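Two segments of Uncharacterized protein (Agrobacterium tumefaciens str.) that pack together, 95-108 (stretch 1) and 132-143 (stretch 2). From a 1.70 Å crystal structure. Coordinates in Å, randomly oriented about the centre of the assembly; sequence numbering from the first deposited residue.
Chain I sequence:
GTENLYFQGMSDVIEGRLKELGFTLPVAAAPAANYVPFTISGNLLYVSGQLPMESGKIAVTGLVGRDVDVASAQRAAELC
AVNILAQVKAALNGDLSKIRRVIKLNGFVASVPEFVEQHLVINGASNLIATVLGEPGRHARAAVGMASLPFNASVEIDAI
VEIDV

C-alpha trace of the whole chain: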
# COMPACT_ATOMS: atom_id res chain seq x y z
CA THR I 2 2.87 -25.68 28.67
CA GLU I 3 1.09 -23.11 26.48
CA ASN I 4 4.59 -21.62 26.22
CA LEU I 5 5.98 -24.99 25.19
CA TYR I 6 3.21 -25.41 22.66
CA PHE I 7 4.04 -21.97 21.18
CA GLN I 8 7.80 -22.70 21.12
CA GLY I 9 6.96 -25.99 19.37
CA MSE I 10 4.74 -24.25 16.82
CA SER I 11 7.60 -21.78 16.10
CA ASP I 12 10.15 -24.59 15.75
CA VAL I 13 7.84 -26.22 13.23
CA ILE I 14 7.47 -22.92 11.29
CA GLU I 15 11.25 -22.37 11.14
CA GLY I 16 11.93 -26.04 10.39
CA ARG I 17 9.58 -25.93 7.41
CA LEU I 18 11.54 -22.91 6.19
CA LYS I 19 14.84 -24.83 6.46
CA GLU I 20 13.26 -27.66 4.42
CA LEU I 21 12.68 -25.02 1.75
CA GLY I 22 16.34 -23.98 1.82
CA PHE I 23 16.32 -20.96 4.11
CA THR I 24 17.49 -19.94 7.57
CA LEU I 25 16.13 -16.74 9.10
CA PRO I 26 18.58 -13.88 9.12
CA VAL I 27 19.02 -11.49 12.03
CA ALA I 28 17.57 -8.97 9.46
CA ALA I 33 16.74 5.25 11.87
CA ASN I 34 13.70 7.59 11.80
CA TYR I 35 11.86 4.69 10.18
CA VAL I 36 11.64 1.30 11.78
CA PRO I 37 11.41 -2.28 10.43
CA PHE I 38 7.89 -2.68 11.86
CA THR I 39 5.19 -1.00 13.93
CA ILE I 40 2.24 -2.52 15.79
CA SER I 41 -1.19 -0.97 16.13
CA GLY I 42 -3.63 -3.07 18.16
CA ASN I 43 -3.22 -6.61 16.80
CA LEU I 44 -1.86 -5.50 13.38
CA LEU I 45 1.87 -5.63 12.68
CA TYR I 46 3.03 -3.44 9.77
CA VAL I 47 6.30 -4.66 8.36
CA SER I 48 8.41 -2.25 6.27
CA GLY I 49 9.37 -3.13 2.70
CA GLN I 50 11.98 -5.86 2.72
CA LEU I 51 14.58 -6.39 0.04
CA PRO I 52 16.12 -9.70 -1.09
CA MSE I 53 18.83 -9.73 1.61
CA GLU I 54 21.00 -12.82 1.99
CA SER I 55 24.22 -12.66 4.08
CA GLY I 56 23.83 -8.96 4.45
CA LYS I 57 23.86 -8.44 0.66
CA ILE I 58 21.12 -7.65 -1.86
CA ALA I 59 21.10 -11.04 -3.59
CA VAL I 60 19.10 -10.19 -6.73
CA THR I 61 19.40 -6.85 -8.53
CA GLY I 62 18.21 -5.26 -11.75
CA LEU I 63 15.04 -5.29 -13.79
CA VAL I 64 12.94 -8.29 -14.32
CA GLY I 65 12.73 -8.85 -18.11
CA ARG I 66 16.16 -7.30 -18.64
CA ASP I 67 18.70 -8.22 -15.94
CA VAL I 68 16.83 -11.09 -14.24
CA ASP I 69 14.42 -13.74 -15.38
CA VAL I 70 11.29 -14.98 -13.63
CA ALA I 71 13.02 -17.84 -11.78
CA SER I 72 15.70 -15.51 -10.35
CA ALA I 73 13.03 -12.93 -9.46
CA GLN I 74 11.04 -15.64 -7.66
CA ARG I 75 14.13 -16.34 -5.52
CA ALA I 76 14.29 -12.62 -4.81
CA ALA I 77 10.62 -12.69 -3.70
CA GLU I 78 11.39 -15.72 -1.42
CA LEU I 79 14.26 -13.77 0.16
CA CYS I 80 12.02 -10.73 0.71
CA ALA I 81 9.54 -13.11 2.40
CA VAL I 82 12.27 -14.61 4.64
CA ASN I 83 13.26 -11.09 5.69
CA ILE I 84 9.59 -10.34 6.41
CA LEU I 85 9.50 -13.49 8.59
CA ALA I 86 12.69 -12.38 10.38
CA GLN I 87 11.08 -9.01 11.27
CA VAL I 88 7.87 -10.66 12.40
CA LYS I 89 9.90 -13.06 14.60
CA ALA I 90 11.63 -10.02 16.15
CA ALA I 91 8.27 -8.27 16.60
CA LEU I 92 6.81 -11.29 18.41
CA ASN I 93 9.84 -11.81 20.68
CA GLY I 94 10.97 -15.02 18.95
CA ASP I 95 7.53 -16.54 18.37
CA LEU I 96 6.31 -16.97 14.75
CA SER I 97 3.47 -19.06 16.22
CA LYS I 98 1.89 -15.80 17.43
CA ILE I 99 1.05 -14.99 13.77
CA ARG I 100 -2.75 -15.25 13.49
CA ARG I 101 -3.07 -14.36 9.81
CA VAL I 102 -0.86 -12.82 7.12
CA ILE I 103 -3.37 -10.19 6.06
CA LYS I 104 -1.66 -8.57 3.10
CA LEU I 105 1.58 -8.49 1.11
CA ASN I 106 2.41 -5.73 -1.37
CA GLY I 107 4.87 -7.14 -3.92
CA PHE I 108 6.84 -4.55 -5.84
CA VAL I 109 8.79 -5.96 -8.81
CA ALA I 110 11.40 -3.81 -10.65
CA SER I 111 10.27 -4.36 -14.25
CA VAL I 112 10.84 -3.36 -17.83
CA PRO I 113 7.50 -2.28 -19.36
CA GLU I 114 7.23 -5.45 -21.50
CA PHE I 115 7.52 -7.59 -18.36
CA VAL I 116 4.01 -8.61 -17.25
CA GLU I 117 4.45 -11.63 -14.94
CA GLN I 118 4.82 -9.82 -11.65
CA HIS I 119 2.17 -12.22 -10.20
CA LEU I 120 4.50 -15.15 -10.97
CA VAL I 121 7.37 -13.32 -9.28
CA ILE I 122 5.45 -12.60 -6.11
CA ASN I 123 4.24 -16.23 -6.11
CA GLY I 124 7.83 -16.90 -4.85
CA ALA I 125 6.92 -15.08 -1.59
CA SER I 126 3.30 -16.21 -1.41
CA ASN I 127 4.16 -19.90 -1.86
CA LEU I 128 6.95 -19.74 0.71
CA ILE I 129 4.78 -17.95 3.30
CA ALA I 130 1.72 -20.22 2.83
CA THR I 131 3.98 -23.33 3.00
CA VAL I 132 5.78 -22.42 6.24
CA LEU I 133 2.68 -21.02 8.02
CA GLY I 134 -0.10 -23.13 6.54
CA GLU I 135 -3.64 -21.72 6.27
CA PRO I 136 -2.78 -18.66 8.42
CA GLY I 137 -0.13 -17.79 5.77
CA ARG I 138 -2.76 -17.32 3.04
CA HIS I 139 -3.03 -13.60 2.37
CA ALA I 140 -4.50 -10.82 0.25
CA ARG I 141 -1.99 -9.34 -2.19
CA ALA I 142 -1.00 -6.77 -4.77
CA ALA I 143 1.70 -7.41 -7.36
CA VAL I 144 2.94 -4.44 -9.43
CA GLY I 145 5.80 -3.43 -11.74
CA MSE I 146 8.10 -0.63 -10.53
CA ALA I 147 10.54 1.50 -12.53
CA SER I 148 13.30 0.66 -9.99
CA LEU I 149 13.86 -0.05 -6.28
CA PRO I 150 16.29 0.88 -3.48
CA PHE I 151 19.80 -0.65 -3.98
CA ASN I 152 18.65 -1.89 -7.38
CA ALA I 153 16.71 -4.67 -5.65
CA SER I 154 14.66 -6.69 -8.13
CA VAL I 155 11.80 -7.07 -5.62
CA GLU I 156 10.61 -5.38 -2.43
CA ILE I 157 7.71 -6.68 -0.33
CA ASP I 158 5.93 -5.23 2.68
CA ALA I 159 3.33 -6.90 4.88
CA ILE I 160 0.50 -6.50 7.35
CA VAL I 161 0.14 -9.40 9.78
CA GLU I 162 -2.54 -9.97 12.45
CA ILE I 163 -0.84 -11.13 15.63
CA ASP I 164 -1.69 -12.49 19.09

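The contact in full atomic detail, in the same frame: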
# COMPACT_ATOMS: atom_id res chain seq x y z
N ASP I 95 8.66 -15.63 18.54
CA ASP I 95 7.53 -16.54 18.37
C ASP I 95 6.71 -16.31 17.09
O ASP I 95 5.71 -15.60 17.11
CB ASP I 95 6.59 -16.34 19.57
CG ASP I 95 6.51 -17.53 20.49
OD1 ASP I 95 7.55 -18.19 20.76
OD2 ASP I 95 5.38 -17.76 20.97
N LEU I 96 7.10 -16.97 16.00
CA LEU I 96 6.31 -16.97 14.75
C LEU I 96 4.94 -17.68 14.87
O LEU I 96 4.08 -17.56 14.00
CB LEU I 96 7.12 -17.56 13.58
CG LEU I 96 8.17 -16.63 12.96
CD1 LEU I 96 9.07 -17.40 11.96
CD2 LEU I 96 7.47 -15.44 12.26
N SER I 97 4.75 -18.42 15.96
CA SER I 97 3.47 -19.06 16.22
C SER I 97 2.40 -18.07 16.68
O SER I 97 1.21 -18.40 16.71
CB SER I 97 3.65 -20.15 17.28
OG SER I 97 4.33 -19.64 18.42
N LYS I 98 2.83 -16.85 17.04
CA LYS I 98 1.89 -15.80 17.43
C LYS I 98 1.35 -15.02 16.21
O LYS I 98 0.57 -14.09 16.38
CB LYS I 98 2.53 -14.87 18.46
CG LYS I 98 2.69 -15.54 19.85
CD LYS I 98 3.63 -14.75 20.74
CE LYS I 98 3.81 -15.43 22.15
NZ LYS I 98 5.23 -15.39 22.64
N ILE I 99 1.76 -15.42 15.00
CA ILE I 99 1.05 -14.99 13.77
C ILE I 99 -0.33 -15.59 13.73
O ILE I 99 -0.44 -16.82 13.77
CB ILE I 99 1.79 -15.43 12.47
CG1 ILE I 99 3.17 -14.76 12.37
CG2 ILE I 99 0.94 -15.12 11.21
CD1 ILE I 99 4.11 -15.40 11.35
N ARG I 100 -1.37 -14.75 13.66
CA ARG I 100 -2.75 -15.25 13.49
C ARG I 100 -3.12 -15.39 12.03
O ARG I 100 -3.67 -16.40 11.61
CB ARG I 100 -3.75 -14.34 14.19
CG ARG I 100 -3.60 -14.28 15.71
CD ARG I 100 -4.70 -13.38 16.32
NE ARG I 100 -6.05 -13.85 16.00
CZ ARG I 100 -6.70 -14.84 16.63
NH1 ARG I 100 -6.14 -15.52 17.64
NH2 ARG I 100 -7.92 -15.17 16.24
N ARG I 101 -2.79 -14.37 11.24
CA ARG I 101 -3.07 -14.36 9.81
C ARG I 101 -2.11 -13.37 9.13
O ARG I 101 -1.91 -12.27 9.64
CB ARG I 101 -4.51 -13.91 9.58
CG ARG I 101 -4.89 -13.45 8.20
CD ARG I 101 -4.88 -14.56 7.22
NE ARG I 101 -5.93 -15.48 7.57
CZ ARG I 101 -6.14 -16.65 6.97
NH1 ARG I 101 -5.38 -17.07 5.97
NH2 ARG I 101 -7.15 -17.42 7.41
N VAL I 102 -1.52 -13.78 8.01
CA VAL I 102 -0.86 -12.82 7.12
C VAL I 102 -1.98 -12.17 6.32
O VAL I 102 -2.65 -12.82 5.51
CB VAL I 102 0.16 -13.48 6.19
CG1 VAL I 102 0.74 -12.41 5.20
CG2 VAL I 102 1.27 -14.20 7.03
N ILE I 103 -2.21 -10.90 6.58
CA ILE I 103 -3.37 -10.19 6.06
C ILE I 103 -3.14 -9.73 4.64
O ILE I 103 -3.99 -9.93 3.74
CB ILE I 103 -3.73 -8.98 6.95
CG1 ILE I 103 -4.30 -9.47 8.29
CG2 ILE I 103 -4.78 -8.07 6.23
CD1 ILE I 103 -5.60 -10.27 8.14
N LYS I 104 -1.97 -9.15 4.42
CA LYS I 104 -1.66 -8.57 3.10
C LYS I 104 -0.15 -8.52 2.85
O LYS I 104 0.62 -8.24 3.74
CB LYS I 104 -2.27 -7.16 3.02
CG LYS I 104 -1.99 -6.35 1.74
CD LYS I 104 -2.83 -6.90 0.60
CE LYS I 104 -2.65 -6.04 -0.66
NZ LYS I 104 -3.09 -4.60 -0.46
N LEU I 105 0.24 -8.81 1.61
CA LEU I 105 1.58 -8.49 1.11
C LEU I 105 1.43 -7.58 -0.11
O LEU I 105 0.59 -7.84 -0.99
CB LEU I 105 2.33 -9.76 0.66
CG LEU I 105 2.58 -10.88 1.65
CD1 LEU I 105 3.35 -11.97 0.87
CD2 LEU I 105 3.35 -10.41 2.88
N ASN I 106 2.25 -6.56 -0.16
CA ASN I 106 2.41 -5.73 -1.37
C ASN I 106 3.76 -6.09 -2.00
O ASN I 106 4.80 -5.86 -1.40
CB ASN I 106 2.31 -4.23 -1.05
CG ASN I 106 0.99 -3.86 -0.41
OD1 ASN I 106 0.94 -3.46 0.77
ND2 ASN I 106 -0.08 -3.97 -1.17
N GLY I 107 3.70 -6.68 -3.19
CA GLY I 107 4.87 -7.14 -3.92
C GLY I 107 5.21 -6.18 -5.04
O GLY I 107 4.44 -6.03 -6.00
N PHE I 108 6.36 -5.53 -4.89
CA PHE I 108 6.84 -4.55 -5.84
C PHE I 108 7.98 -5.17 -6.63
O PHE I 108 8.99 -5.53 -6.05
CB PHE I 108 7.36 -3.32 -5.10
CG PHE I 108 6.42 -2.77 -4.08
CD1 PHE I 108 5.21 -2.25 -4.46
CD2 PHE I 108 6.75 -2.75 -2.74
CE1 PHE I 108 4.33 -1.74 -3.53
CE2 PHE I 108 5.88 -2.23 -1.80
CZ PHE I 108 4.68 -1.72 -2.19
N VAL I 132 5.17 -22.43 4.92
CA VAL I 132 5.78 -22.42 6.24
C VAL I 132 4.74 -22.19 7.35
O VAL I 132 4.86 -22.77 8.44
CB VAL I 132 6.93 -21.35 6.26
CG1 VAL I 132 7.33 -21.00 7.64
CG2 VAL I 132 8.13 -21.86 5.42
N LEU I 133 3.70 -21.39 7.04
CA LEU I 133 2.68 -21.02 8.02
C LEU I 133 1.40 -21.81 7.91
O LEU I 133 0.59 -21.79 8.83
CB LEU I 133 2.36 -19.53 7.91
CG LEU I 133 3.48 -18.55 8.29
CD1 LEU I 133 2.98 -17.11 8.09
CD2 LEU I 133 4.03 -18.76 9.73
N GLY I 134 1.17 -22.48 6.80
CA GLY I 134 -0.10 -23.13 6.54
C GLY I 134 -1.22 -22.15 6.25
O GLY I 134 -0.97 -21.05 5.72
N GLU I 135 -2.46 -22.53 6.60
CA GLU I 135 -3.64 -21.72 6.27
C GLU I 135 -3.50 -20.27 6.74
O GLU I 135 -3.88 -19.36 6.00
CB GLU I 135 -4.94 -22.33 6.80
CG GLU I 135 -6.20 -21.40 6.77
CD GLU I 135 -6.68 -21.05 5.34
OE1 GLU I 135 -6.68 -21.96 4.46
OE2 GLU I 135 -7.06 -19.87 5.11
N PRO I 136 -2.99 -20.04 7.96
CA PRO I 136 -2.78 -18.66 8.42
C PRO I 136 -1.85 -17.82 7.51
O PRO I 136 -1.92 -16.60 7.55
CB PRO I 136 -2.14 -18.84 9.79
CG PRO I 136 -2.69 -20.13 10.26
CD PRO I 136 -2.67 -20.99 9.05
N GLY I 137 -0.99 -18.48 6.73
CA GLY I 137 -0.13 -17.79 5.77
C GLY I 137 -0.82 -17.26 4.52
O GLY I 137 -0.25 -16.45 3.79
N ARG I 138 -2.04 -17.72 4.24
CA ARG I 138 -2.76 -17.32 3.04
C ARG I 138 -3.28 -15.89 3.19
O ARG I 138 -3.97 -15.55 4.14
CB ARG I 138 -3.88 -18.32 2.75
CG ARG I 138 -3.35 -19.71 2.42
CD ARG I 138 -4.19 -20.38 1.34
NE ARG I 138 -5.58 -20.44 1.75
CZ ARG I 138 -6.62 -20.61 0.93
NH1 ARG I 138 -7.84 -20.66 1.45
NH2 ARG I 138 -6.46 -20.72 -0.39
N HIS I 139 -2.94 -15.06 2.22
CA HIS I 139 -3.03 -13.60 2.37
C HIS I 139 -3.62 -12.95 1.14
O HIS I 139 -3.57 -13.54 0.03
CB HIS I 139 -1.61 -13.04 2.54
CG HIS I 139 -0.62 -13.61 1.56
ND1 HIS I 139 0.00 -14.83 1.77
CD2 HIS I 139 -0.21 -13.17 0.34
CE1 HIS I 139 0.76 -15.11 0.73
NE2 HIS I 139 0.67 -14.11 -0.15
N ALA I 140 -4.17 -11.75 1.34
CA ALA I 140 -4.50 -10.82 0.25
C ALA I 140 -3.18 -10.25 -0.31
O ALA I 140 -2.12 -10.29 0.37
CB ALA I 140 -5.41 -9.70 0.70
N ARG I 141 -3.23 -9.71 -1.53
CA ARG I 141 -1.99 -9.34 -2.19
C ARG I 141 -2.20 -8.29 -3.27
O ARG I 141 -3.27 -8.23 -3.86
CB ARG I 141 -1.42 -10.57 -2.91
CG ARG I 141 0.03 -10.58 -3.15
CD ARG I 141 0.49 -11.95 -3.73
NE ARG I 141 0.25 -12.10 -5.17
CZ ARG I 141 0.75 -13.12 -5.90
NH1 ARG I 141 1.50 -14.03 -5.36
NH2 ARG I 141 0.53 -13.19 -7.20
N ALA I 142 -1.15 -7.51 -3.52
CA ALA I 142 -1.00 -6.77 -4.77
C ALA I 142 0.37 -7.10 -5.34
O ALA I 142 1.33 -7.32 -4.61
CB ALA I 142 -1.14 -5.30 -4.55
N ALA I 143 0.46 -7.12 -6.66
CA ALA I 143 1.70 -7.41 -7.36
C ALA I 143 1.79 -6.41 -8.51
O ALA I 143 0.91 -6.37 -9.37
CB ALA I 143 1.72 -8.83 -7.88

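The two segments form a parallel β-pairing, extended at its N-terminal end by an arginine-centred polar cluster and a small apolar contact around Leu133. Strand 99-108 runs alongside strand 140-143 with an angle of 1° between their directions; their axes approach to 4.7 Å, and the contact buries 779 Å² in total.

The ladder has the alternation typical of parallel strands, in which Leu105 bonds through both its amide and its carbonyl, flanked by Ile103 O and Gly107 N. Ile103 O accepts from Ala140 N (3.0 Å), Leu105 N donates to Ala140 O (3.0 Å), Leu105 O accepts from Ala142 N (3.1 Å), and Gly107 N donates to Ala142 O (2.8 Å). CA-H...O contacts supplement these bonds, among them Lys104 CA to Ala140 O at 3.3 Å and Arg141 CA to Leu105 O at 3.2 Å.

Lys104, Asn106, Ala140 and Ala142 share one face of the sheet. The small alanines leave room for the aliphatic part of Lys104 to lie across the neighbouring strand: its CD is 3.8 Å from Ala140 CB and its CE is 4.2 Å from Ala142 CB, while its amino group is hydrogen-bonded elsewhere in the structure. Leu105 and Arg141 project from the other face, as does Ala143. At Gly107, which pairs with Ala143, a side chain would point to this same face.

Before the ladder, His139 turns toward stretch 1 with chi1 in the p well. His139 ND1 donates to Gly137 O (2.6 Å), a bond that helps fix the ring, and Leu105 CD1 sits over the ring face, 3.9 Å from its centroid, in a CH-pi contact.

Further toward the N-terminal end, Val102 N donates to Pro136 O (2.9 Å), continuing the backbone attachment into the 3-10 segment 135-137. The long side chain of Arg101, with chi2 and chi3 both p, brings its guanidinium to this turn, with Pro136 CA over one face. Arg101 NH1 donates to Arg138 O (2.8 Å) near the guanidinium plane, and Arg101 NH2 forms a salt bridge with Glu135 OE2 (3.4 Å), although the hydrogen bond within it is weak. Glu135 OE1 also engages Arg138 NE (3.3 Å, weak), so one carboxylate serves two arginines.

Leu133, at the end of its helix, directs its side chain toward stretch 1. Leu133 CD1 meets Val102 CG2 at 3.5 Å and Leu133 CD2 meets Ile99 CD1 at 3.7 Å, so the leucine packs against both buried aliphatic side chains.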